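Local structure of transmembrane protein (Bartonella henselae, 3PAM) at residues V9-R14 / F175-I180; Q24-L29 / S149-L154; F131-Q136 / I156-R161. The protein probably contributes to solute binding in an ABC-type oligopeptide transport system, as a domain of a larger protein. All coordinates share one frame; numbering follows the deposited sequence. Where two conformers were deposited one is given.

From the N terminus, strand 5-10 leads through the turn at 11-14 into helix 20-29, so the first halves of contacts 1 and 2 follow closely. Contact 1 closes the widest loop, with 160 residues between 9-14 and 175-180, and both other contacts fall within it. Contact 2 closes a loop of 119 residues; 131-136 lies inside it and 156-161 just beyond, so contact 3, closing only 19 residues round helix 138-152, crosses it. Contacts 1 and 3 share one mixed sheet, where Met179 O and Met134 N, 3.1 Å apart, probably join strands 179-184 and 130-135. Contact 2 packs helices against this sheet, with Leu151 CD1 3.8 Å from Phe131 CZ.

Contact 1: residues V9-R14 / F175-I180; sequences VFNTRR and FNYDMI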
loop_
_atom_site.group_PDB
_atom_site.type_symbol
_atom_site.label_atom_id
_atom_site.label_comp_id
_atom_site.label_asym_id
_atom_site.label_seq_id
_atom_site.Cartn_x
_atom_site.Cartn_y
_atom_site.Cartn_z
ATOM N N VAL A 9 -2.254 -1.202 -5.559
ATOM C CA VAL A 9 -2.370 0.217 -5.267
ATOM C C VAL A 9 -3.831 0.554 -5.046
ATOM O O VAL A 9 -4.661 0.291 -5.897
ATOM C CB VAL A 9 -1.794 1.088 -6.411
ATOM C CG1 VAL A 9 -1.957 2.564 -6.104
ATOM C CG2 VAL A 9 -0.344 0.750 -6.655
ATOM N N PHE A 10 -4.125 1.111 -3.876
ATOM C CA PHE A 10 -5.454 1.635 -3.545
ATOM C C PHE A 10 -5.626 2.957 -4.227
ATOM O O PHE A 10 -4.880 3.883 -3.962
ATOM C CB PHE A 10 -5.570 1.892 -2.039
ATOM C CG PHE A 10 -5.631 0.650 -1.216
ATOM C CD1 PHE A 10 -6.804 -0.105 -1.173
ATOM C CD2 PHE A 10 -4.536 0.236 -0.476
ATOM C CE1 PHE A 10 -6.871 -1.255 -0.438
ATOM C CE2 PHE A 10 -4.602 -0.943 0.290
ATOM C CZ PHE A 10 -5.772 -1.687 0.291
ATOM N N ASN A 11 -6.608 3.075 -5.105
ATOM C CA ASN A 11 -6.967 4.399 -5.535
ATOM C C ASN A 11 -7.736 5.110 -4.436
ATOM O O ASN A 11 -8.952 4.995 -4.319
ATOM C CB ASN A 11 -7.736 4.409 -6.828
ATOM C CG ASN A 11 -7.902 5.802 -7.358
ATOM O OD1 ASN A 11 -7.355 6.747 -6.797
ATOM N ND2 ASN A 11 -8.657 5.948 -8.427
ATOM N N THR A 12 -6.986 5.854 -3.647
ATOM C CA THR A 12 -7.448 6.553 -2.444
ATOM C C THR A 12 -8.443 7.682 -2.737
ATOM O O THR A 12 -9.064 8.218 -1.821
ATOM C CB THR A 12 -6.188 7.036 -1.710
ATOM O OG1 THR A 12 -5.937 6.190 -0.585
ATOM C CG2 THR A 12 -6.235 8.448 -1.309
ATOM N N ARG A 13 -8.604 8.020 -4.022
ATOM C CA ARG A 13 -9.569 9.034 -4.463
ATOM C C ARG A 13 -10.999 8.531 -4.339
ATOM O O ARG A 13 -11.940 9.330 -4.247
ATOM C CB ARG A 13 -9.361 9.377 -5.947
ATOM C CG ARG A 13 -8.199 10.261 -6.250
ATOM C CD ARG A 13 -7.685 9.942 -7.627
ATOM N NE ARG A 13 -6.366 10.513 -7.824
ATOM C CZ ARG A 13 -5.241 9.819 -7.880
ATOM N NH1 ARG A 13 -5.258 8.494 -7.776
ATOM N NH2 ARG A 13 -4.090 10.455 -8.064
ATOM N N ARG A 14 -11.162 7.215 -4.422
ATOM C CA ARG A 14 -12.494 6.606 -4.325
ATOM C C ARG A 14 -12.875 6.373 -2.865
ATOM O O ARG A 14 -12.040 5.981 -2.058
ATOM C CB ARG A 14 -12.537 5.295 -5.105
ATOM C CG ARG A 14 -11.898 5.365 -6.501
ATOM C CD ARG A 14 -12.899 5.370 -7.633
ATOM N NE ARG A 14 -12.321 5.944 -8.856
ATOM C CZ ARG A 14 -12.519 5.465 -10.087
ATOM N NH1 ARG A 14 -13.268 4.391 -10.279
ATOM N NH2 ARG A 14 -11.947 6.035 -11.128
ATOM N N PHE A 175 -6.381 7.982 -13.871
ATOM C CA PHE A 175 -6.696 7.407 -12.551
ATOM C C PHE A 175 -8.057 6.665 -12.522
ATOM O O PHE A 175 -8.754 6.611 -11.494
ATOM C CB PHE A 175 -6.593 8.484 -11.462
ATOM C CG PHE A 175 -5.256 9.148 -11.414
ATOM C CD1 PHE A 175 -4.093 8.377 -11.367
ATOM C CD2 PHE A 175 -5.147 10.525 -11.433
ATOM C CE1 PHE A 175 -2.859 8.959 -11.328
ATOM C CE2 PHE A 175 -3.893 11.140 -11.409
ATOM C CZ PHE A 175 -2.746 10.357 -11.369
ATOM N N ASN A 176 -8.439 6.120 -13.676
ATOM C CA ASN A 176 -9.714 5.441 -13.825
ATOM C C ASN A 176 -9.660 3.960 -13.405
ATOM O O ASN A 176 -9.695 3.059 -14.236
ATOM C CB ASN A 176 -10.221 5.600 -15.255
ATOM C CG ASN A 176 -11.662 5.174 -15.407
ATOM O OD1 ASN A 176 -12.429 5.184 -14.434
ATOM N ND2 ASN A 176 -12.040 4.776 -16.619
ATOM N N TYR A 177 -9.561 3.726 -12.101
ATOM C CA TYR A 177 -9.440 2.382 -11.579
ATOM C C TYR A 177 -9.706 2.443 -10.096
ATOM O O TYR A 177 -9.476 3.471 -9.467
ATOM C CB TYR A 177 -8.026 1.804 -11.832
ATOM C CG TYR A 177 -6.888 2.710 -11.419
ATOM C CD1 TYR A 177 -6.390 2.705 -10.110
ATOM C CD2 TYR A 177 -6.288 3.561 -12.345
ATOM C CE1 TYR A 177 -5.335 3.550 -9.735
ATOM C CE2 TYR A 177 -5.243 4.399 -11.986
ATOM C CZ TYR A 177 -4.781 4.401 -10.679
ATOM O OH TYR A 177 -3.758 5.247 -10.324
ATOM N N ASP A 178 -10.181 1.345 -9.526
ATOM C CA ASP A 178 -10.273 1.244 -8.083
ATOM C C ASP A 178 -8.911 0.831 -7.522
ATOM O O ASP A 178 -8.439 1.366 -6.501
ATOM C CB ASP A 178 -11.343 0.213 -7.708
ATOM C CG ASP A 178 -12.756 0.634 -8.125
ATOM O OD1 ASP A 178 -13.089 1.833 -8.029
ATOM O OD2 ASP A 178 -13.555 -0.239 -8.512
HETATM N N MSE A 179 -8.291 -0.142 -8.187
HETATM C CA MSE A 179 -7.056 -0.763 -7.723
HETATM C C MSE A 179 -6.320 -1.296 -8.946
HETATM O O MSE A 179 -6.956 -1.762 -9.885
HETATM C CB MSE A 179 -7.361 -1.899 -6.743
HETATM C CG MSE A 179 -6.161 -2.494 -6.041
HETATM SE SE MSE A 179 -6.628 -3.853 -4.715
HETATM C CE MSE A 179 -7.458 -2.704 -3.380
ATOM N N ILE A 180 -4.993 -1.200 -8.925
ATOM C CA ILE A 180 -4.146 -1.786 -9.940
ATOM C C ILE A 180 -2.927 -2.426 -9.286
ATOM O O ILE A 180 -2.713 -2.277 -8.083
ATOM C CB ILE A 180 -3.645 -0.731 -10.976
ATOM C CG1 ILE A 180 -3.097 0.494 -10.239
ATOM C CG2 ILE A 180 -4.759 -0.363 -11.955
ATOM C CD1 ILE A 180 -1.784 0.964 -10.747
#
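The guanidinium of Arg13 lies flat over one face of the Phe175 ring, its CZ 3.7 Å from the ring centroid and the two planes 9° apart, a stacked cation-pi pair. An extended chain from CG to NE carries the group there. Its rotation is fixed from the edge: NH1 donates to Asn11 OD1 at 2.9 Å, close to the guanidinium plane. The backbone N of Arg13 reaches the same oxygen from the opposite face of the amide, closing an Asx turn at the start of the type I turn 11-14. The other end of that amide crosses to 175-180. With CG anti to the backbone N (chi1 -171°), Asn11 sends ND2 to Tyr177 O at 2.8 Å, nearly in line with the carbonyl and in the amide plane. Arg14 bends at chi2 and lays its guanidinium over Tyr177 O; its NH1 makes a weak, long salt bridge of 3.4 Å to Asp178 OD1, the carboxylate standing almost perpendicular. Asn176 OD1 meets NH2 at the edge, also weakly. Before the turn, Val9-Phe10 pair antiparallel with Met179-Ile180: Val9 N donates to Ile180 O at 2.8 Å, and past the strand Asn11 N donates to Asp178 O at 2.9 Å. On the face bearing Phe10 and Met179, the selenomethionine bends at chi3 and brings its methyl CE to 3.3 Å from Phe10 CE1, while SE stands obliquely 5.5 Å from the ring centroid, a Met-aromatic contact. Arg13 also donates to the carbonyls of Arg203, Asn210 and Phe211, while Asp178 OD2 accepts from Glu132 N. Asn11 thus ties the Asx turn after strand 5-10 to the loop entering strand 179-184, its sheet neighbour, and the carbonyls round Arg13 would probably favour its positive charge while the aromatic face fixes its tilt.

Contact 2: residues Q24-L29 / S149-L154; sequences QALSIL and SNLSRL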
loop_
_atom_site.group_PDB
_atom_site.type_symbol
_atom_site.label_atom_id
_atom_site.label_comp_id
_atom_site.label_asym_id
_atom_site.label_seq_id
_atom_site.Cartn_x
_atom_site.Cartn_y
_atom_site.Cartn_z
ATOM N N GLN A 24 -5.555 -0.731 5.565
ATOM C CA GLN A 24 -4.781 -1.574 6.460
ATOM C C GLN A 24 -5.412 -2.975 6.568
ATOM O O GLN A 24 -4.718 -3.988 6.467
ATOM C CB GLN A 24 -4.677 -0.902 7.812
ATOM C CG GLN A 24 -3.459 -1.266 8.604
ATOM C CD GLN A 24 -3.621 -0.877 10.070
ATOM O OE1 GLN A 24 -4.392 0.028 10.387
ATOM N NE2 GLN A 24 -2.898 -1.552 10.962
ATOM N N ALA A 25 -6.735 -3.020 6.705
ATOM C CA ALA A 25 -7.470 -4.295 6.762
ATOM C C ALA A 25 -7.310 -5.118 5.487
ATOM O O ALA A 25 -7.042 -6.312 5.563
ATOM C CB ALA A 25 -8.932 -4.045 7.037
ATOM N N LEU A 26 -7.490 -4.489 4.317
ATOM C CA LEU A 26 -7.419 -5.235 3.059
ATOM C C LEU A 26 -6.016 -5.771 2.819
ATOM O O LEU A 26 -5.852 -6.875 2.287
ATOM C CB LEU A 26 -7.871 -4.397 1.851
ATOM C CG LEU A 26 -9.334 -3.946 1.743
ATOM C CD1 LEU A 26 -9.839 -4.062 0.335
ATOM C CD2 LEU A 26 -10.268 -4.672 2.663
ATOM N N SER A 27 -5.017 -4.973 3.204
ATOM C CA SER A 27 -3.627 -5.361 3.163
ATOM C C SER A 27 -3.382 -6.636 3.956
ATOM O O SER A 27 -2.756 -7.561 3.470
ATOM C CB SER A 27 -2.740 -4.243 3.683
ATOM O OG SER A 27 -1.378 -4.534 3.404
ATOM N N ILE A 28 -3.911 -6.693 5.170
ATOM C CA ILE A 28 -3.799 -7.894 5.988
ATOM C C ILE A 28 -4.514 -9.104 5.362
ATOM O O ILE A 28 -4.007 -10.223 5.411
ATOM C CB ILE A 28 -4.337 -7.634 7.403
ATOM C CG1 ILE A 28 -3.543 -6.497 8.052
ATOM C CG2 ILE A 28 -4.286 -8.914 8.233
ATOM C CD1 ILE A 28 -4.075 -6.079 9.414
ATOM N N LEU A 29 -5.684 -8.866 4.777
ATOM C CA LEU A 29 -6.498 -9.919 4.176
ATOM C C LEU A 29 -5.807 -10.652 3.031
ATOM O O LEU A 29 -6.152 -11.794 2.690
ATOM C CB LEU A 29 -7.818 -9.332 3.666
ATOM C CG LEU A 29 -8.933 -9.125 4.684
ATOM C CD1 LEU A 29 -9.936 -8.095 4.218
ATOM C CD2 LEU A 29 -9.605 -10.448 4.873
ATOM N N SER A 149 -10.399 -14.158 -3.780
ATOM C CA SER A 149 -10.774 -15.246 -2.876
ATOM C C SER A 149 -10.609 -14.904 -1.386
ATOM O O SER A 149 -11.472 -15.228 -0.564
ATOM C CB SER A 149 -9.957 -16.487 -3.217
ATOM O OG SER A 149 -9.930 -17.371 -2.116
ATOM N N ASN A 150 -9.479 -14.297 -1.039
ATOM C CA ASN A 150 -9.267 -13.779 0.303
ATOM C C ASN A 150 -10.372 -12.787 0.717
ATOM O O ASN A 150 -10.840 -12.830 1.845
ATOM C CB ASN A 150 -7.898 -13.098 0.418
ATOM C CG ASN A 150 -6.756 -14.002 0.001
ATOM O OD1 ASN A 150 -6.891 -15.222 -0.027
ATOM N ND2 ASN A 150 -5.609 -13.405 -0.320
ATOM N N LEU A 151 -10.787 -11.923 -0.206
ATOM C CA LEU A 151 -11.696 -10.831 0.120
ATOM C C LEU A 151 -13.131 -11.314 0.228
ATOM O O LEU A 151 -13.904 -10.774 1.033
ATOM C CB LEU A 151 -11.604 -9.689 -0.896
ATOM C CG LEU A 151 -10.307 -8.885 -0.990
ATOM C CD1 LEU A 151 -10.269 -8.099 -2.322
ATOM C CD2 LEU A 151 -10.113 -7.954 0.209
ATOM N N SER A 152 -13.459 -12.333 -0.569
ATOM C CA SER A 152 -14.779 -12.962 -0.569
ATOM C C SER A 152 -15.123 -13.517 0.814
ATOM O O SER A 152 -16.282 -13.493 1.241
ATOM C CB SER A 152 -14.819 -14.091 -1.603
ATOM O OG SER A 152 -16.143 -14.530 -1.845
ATOM N N ARG A 153 -14.101 -14.018 1.501
ATOM C CA ARG A 153 -14.259 -14.642 2.807
ATOM C C ARG A 153 -14.771 -13.683 3.904
ATOM O O ARG A 153 -15.253 -14.148 4.940
ATOM C CB ARG A 153 -12.965 -15.361 3.236
ATOM N N LEU A 154 -14.665 -12.370 3.661
ATOM C CA LEU A 154 -15.250 -11.336 4.535
ATOM C C LEU A 154 -16.347 -10.529 3.827
ATOM O O LEU A 154 -16.632 -9.400 4.204
ATOM C CB LEU A 154 -14.166 -10.366 5.003
ATOM C CG LEU A 154 -13.538 -10.448 6.394
ATOM C CD1 LEU A 154 -12.785 -11.729 6.604
ATOM C CD2 LEU A 154 -12.614 -9.263 6.597
#
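Helix 20-29 and the last-turn region of helix 138-152 approach to 6.1 Å between Leu29 CA and Asn150 CA. Leu29 has the largest share of the contact. Its CB points at the other segment, and both methyls at its tip meet Leu154, CD2 at 3.7 Å and CD1 at 3.8 Å from Leu154 CD2; Leu29 CD1 also reaches Leu151 CD2 at 4.0 Å. Leu154 crosses Leu29 obliquely and presents both its methyls to Leu29 CD2, Leu154 CD1 standing at 3.8 Å. Leu151 meets Leu29 at about a right angle. Its CG is anti to the carbonyl carbon (chi1 -66°), and its CD2 branch reaches across the gap, serving a second leucine as well: Leu26 CD1 is 3.9 Å from Leu151 CD2, again with the side chains nearly perpendicular. One methyl is therefore shared by two leucines a helical turn apart. Leu29 O faces the Asn150 side chain, with CB 3.1 Å away. The side-chain contacts among the four leucines are apolar, methyl to methyl. Helix 99-111 closes one side, where Ala105 touches Leu29 and Ala102 touches Leu154. Toward the sheet, Leu26 and Leu151 both rest on Phe131 of strand 130-135, and Leu26 also meets Ile156, which leads into strand 157-162.

Contact 3: residues F131-Q136 / I156-R161; sequences FEIMTQ and IHAEIR
Glu132 and Arg161 cross obliquely on one face of the parallel pair, carboxylate and guanidinium planes 80° apart, so this salt bridge is not a flat, two-pronged one. Glu132 extends beyond CG and crosses the bent Arg161 chain, OE2 touching Arg161 CG at 3.2 Å; the salt bridge is long, with Glu132 OE2 3.6 Å from Arg161 NE. Arg161 NE bonds more closely to Glu159 OE2, at 2.9 Å, approaching from above that carboxylate. The two acidic OE2 atoms are 3.8 Å apart, and Arg161 NE, beside both, would probably offset their repulsion; Glu132 OE1 also pairs with Arg171. The other face is apolar. Ile133 and Ile160 lie side by side, pointing the same way, with their CD1 atoms 3.7 Å apart. Phe131 CG sits between the backbone N and carbonyl carbon (chi1 67°), which swings the ring across toward 156-161: Ala158 CB lies over one face toward the rim, and CE2 meets Ile156 CG2 at 3.7 Å. Thr135 grips Arg161 O twice, through N and OG1, both at 2.7 Å. The intervening ladder bonds are nearly linear. The strand axes diverge by 29°, the twist of neighbouring parallel strands. With helix 138-152 packing Leu151 and Ala144 on the apolar face, the whole is a beta-alpha-beta crossover, with 157-162 an outermost strand of the mixed sheet.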
loop_
_atom_site.group_PDB
_atom_site.type_symbol
_atom_site.label_atom_id
_atom_site.label_comp_id
_atom_site.label_asym_id
_atom_site.label_seq_id
_atom_site.Cartn_x
_atom_site.Cartn_y
_atom_site.Cartn_z
ATOM N N PHE A 131 -15.574 -3.535 -5.718
ATOM C CA PHE A 131 -14.655 -2.743 -6.501
ATOM C C PHE A 131 -13.986 -3.587 -7.567
ATOM O O PHE A 131 -14.069 -4.812 -7.533
ATOM C CB PHE A 131 -13.625 -2.031 -5.612
ATOM C CG PHE A 131 -12.663 -2.954 -4.912
ATOM C CD1 PHE A 131 -11.432 -3.279 -5.504
ATOM C CD2 PHE A 131 -12.956 -3.460 -3.637
ATOM C CE1 PHE A 131 -10.524 -4.111 -4.850
ATOM C CE2 PHE A 131 -12.069 -4.279 -2.989
ATOM C CZ PHE A 131 -10.839 -4.610 -3.600
ATOM N N GLU A 132 -13.319 -2.921 -8.501
ATOM C CA GLU A 132 -12.682 -3.562 -9.634
ATOM C C GLU A 132 -11.160 -3.493 -9.507
ATOM O O GLU A 132 -10.606 -2.459 -9.112
ATOM C CB GLU A 132 -13.129 -2.853 -10.910
ATOM C CG GLU A 132 -12.755 -3.514 -12.195
ATOM C CD GLU A 132 -12.725 -2.522 -13.349
ATOM O OE1 GLU A 132 -11.940 -1.544 -13.285
ATOM O OE2 GLU A 132 -13.479 -2.716 -14.319
ATOM N N ILE A 133 -10.505 -4.617 -9.804
ATOM C CA ILE A 133 -9.048 -4.659 -9.951
ATOM C C ILE A 133 -8.694 -4.825 -11.449
ATOM O O ILE A 133 -9.096 -5.797 -12.107
ATOM C CB ILE A 133 -8.397 -5.769 -9.098
ATOM C CG1 ILE A 133 -8.966 -5.749 -7.672
ATOM C CG2 ILE A 133 -6.884 -5.589 -9.039
ATOM C CD1 ILE A 133 -8.247 -6.677 -6.682
HETATM N N MSE A 134 -7.971 -3.838 -11.966
HETATM C CA MSE A 134 -7.599 -3.785 -13.373
HETATM C C MSE A 134 -6.200 -4.339 -13.522
HETATM O O MSE A 134 -5.247 -3.833 -12.928
HETATM C CB MSE A 134 -7.667 -2.348 -13.907
HETATM C CG MSE A 134 -7.046 -2.175 -15.267
HETATM SE SE MSE A 134 -7.322 -0.376 -15.952
HETATM C CE MSE A 134 -8.908 -0.835 -16.978
ATOM N N THR A 135 -6.082 -5.400 -14.301
ATOM C CA THR A 135 -4.775 -5.992 -14.538
ATOM C C THR A 135 -4.464 -5.927 -16.008
ATOM O O THR A 135 -5.369 -5.771 -16.835
ATOM C CB THR A 135 -4.707 -7.454 -14.079
ATOM O OG1 THR A 135 -5.768 -8.195 -14.698
ATOM C CG2 THR A 135 -4.819 -7.537 -12.549
ATOM N N GLN A 136 -3.180 -6.054 -16.318
ATOM C CA GLN A 136 -2.718 -6.039 -17.704
ATOM C C GLN A 136 -2.290 -7.404 -18.206
ATOM O O GLN A 136 -2.461 -7.692 -19.390
ATOM C CB GLN A 136 -1.608 -5.000 -17.924
ATOM C CG GLN A 136 -0.492 -4.962 -16.874
ATOM C CD GLN A 136 0.541 -3.881 -17.178
ATOM O OE1 GLN A 136 0.240 -2.890 -17.842
ATOM N NE2 GLN A 136 1.772 -4.080 -16.713
ATOM N N ILE A 156 -16.398 -9.144 0.831
ATOM C CA ILE A 156 -15.957 -8.137 -0.120
ATOM C C ILE A 156 -15.899 -8.713 -1.553
ATOM O O ILE A 156 -15.253 -9.726 -1.798
ATOM C CB ILE A 156 -14.583 -7.513 0.303
ATOM C CG1 ILE A 156 -14.715 -6.757 1.624
ATOM C CG2 ILE A 156 -14.073 -6.515 -0.757
ATOM C CD1 ILE A 156 -13.392 -6.669 2.421
ATOM N N HIS A 157 -16.590 -8.093 -2.499
ATOM C CA HIS A 157 -16.486 -8.574 -3.868
ATOM C C HIS A 157 -15.517 -7.719 -4.698
ATOM O O HIS A 157 -15.756 -6.529 -4.941
ATOM C CB HIS A 157 -17.845 -8.703 -4.564
ATOM C CG HIS A 157 -17.734 -8.904 -6.051
ATOM N ND1 HIS A 157 -17.328 -10.097 -6.617
ATOM C CD2 HIS A 157 -17.955 -8.054 -7.087
ATOM C CE1 HIS A 157 -17.321 -9.976 -7.936
ATOM N NE2 HIS A 157 -17.708 -8.750 -8.248
ATOM N N ALA A 158 -14.413 -8.341 -5.105
ATOM C CA ALA A 158 -13.457 -7.719 -5.992
ATOM C C ALA A 158 -13.687 -8.270 -7.399
ATOM O O ALA A 158 -13.619 -9.474 -7.619
ATOM C CB ALA A 158 -12.054 -8.021 -5.536
ATOM N N GLU A 159 -14.004 -7.387 -8.333
ATOM C CA GLU A 159 -14.131 -7.780 -9.724
ATOM C C GLU A 159 -12.736 -7.690 -10.367
ATOM O O GLU A 159 -12.045 -6.665 -10.279
ATOM C CB GLU A 159 -15.169 -6.912 -10.439
ATOM C CG GLU A 159 -15.385 -7.265 -11.913
ATOM C CD GLU A 159 -16.396 -6.364 -12.608
ATOM O OE1 GLU A 159 -17.617 -6.576 -12.430
ATOM O OE2 GLU A 159 -15.964 -5.456 -13.354
ATOM N N ILE A 160 -12.308 -8.792 -10.967
ATOM C CA ILE A 160 -11.011 -8.839 -11.635
ATOM C C ILE A 160 -11.178 -8.601 -13.151
ATOM O O ILE A 160 -11.949 -9.282 -13.814
ATOM C CB ILE A 160 -10.249 -10.158 -11.332
ATOM C CG1 ILE A 160 -10.170 -10.431 -9.813
ATOM C CG2 ILE A 160 -8.849 -10.130 -11.941
ATOM C CD1 ILE A 160 -9.755 -9.250 -8.912
ATOM N N ARG A 161 -10.479 -7.592 -13.668
ATOM C CA ARG A 161 -10.476 -7.292 -15.106
ATOM C C ARG A 161 -9.062 -7.389 -15.659
ATOM O O ARG A 161 -8.123 -6.934 -15.030
ATOM C CB ARG A 161 -11.011 -5.887 -15.385
ATOM C CG ARG A 161 -12.486 -5.677 -15.090
ATOM C CD ARG A 161 -13.381 -6.051 -16.252
ATOM N NE ARG A 161 -14.757 -5.633 -15.978
ATOM C CZ ARG A 161 -15.788 -5.748 -16.814
ATOM N NH1 ARG A 161 -15.633 -6.282 -18.021
ATOM N NH2 ARG A 161 -16.995 -5.329 -16.436
#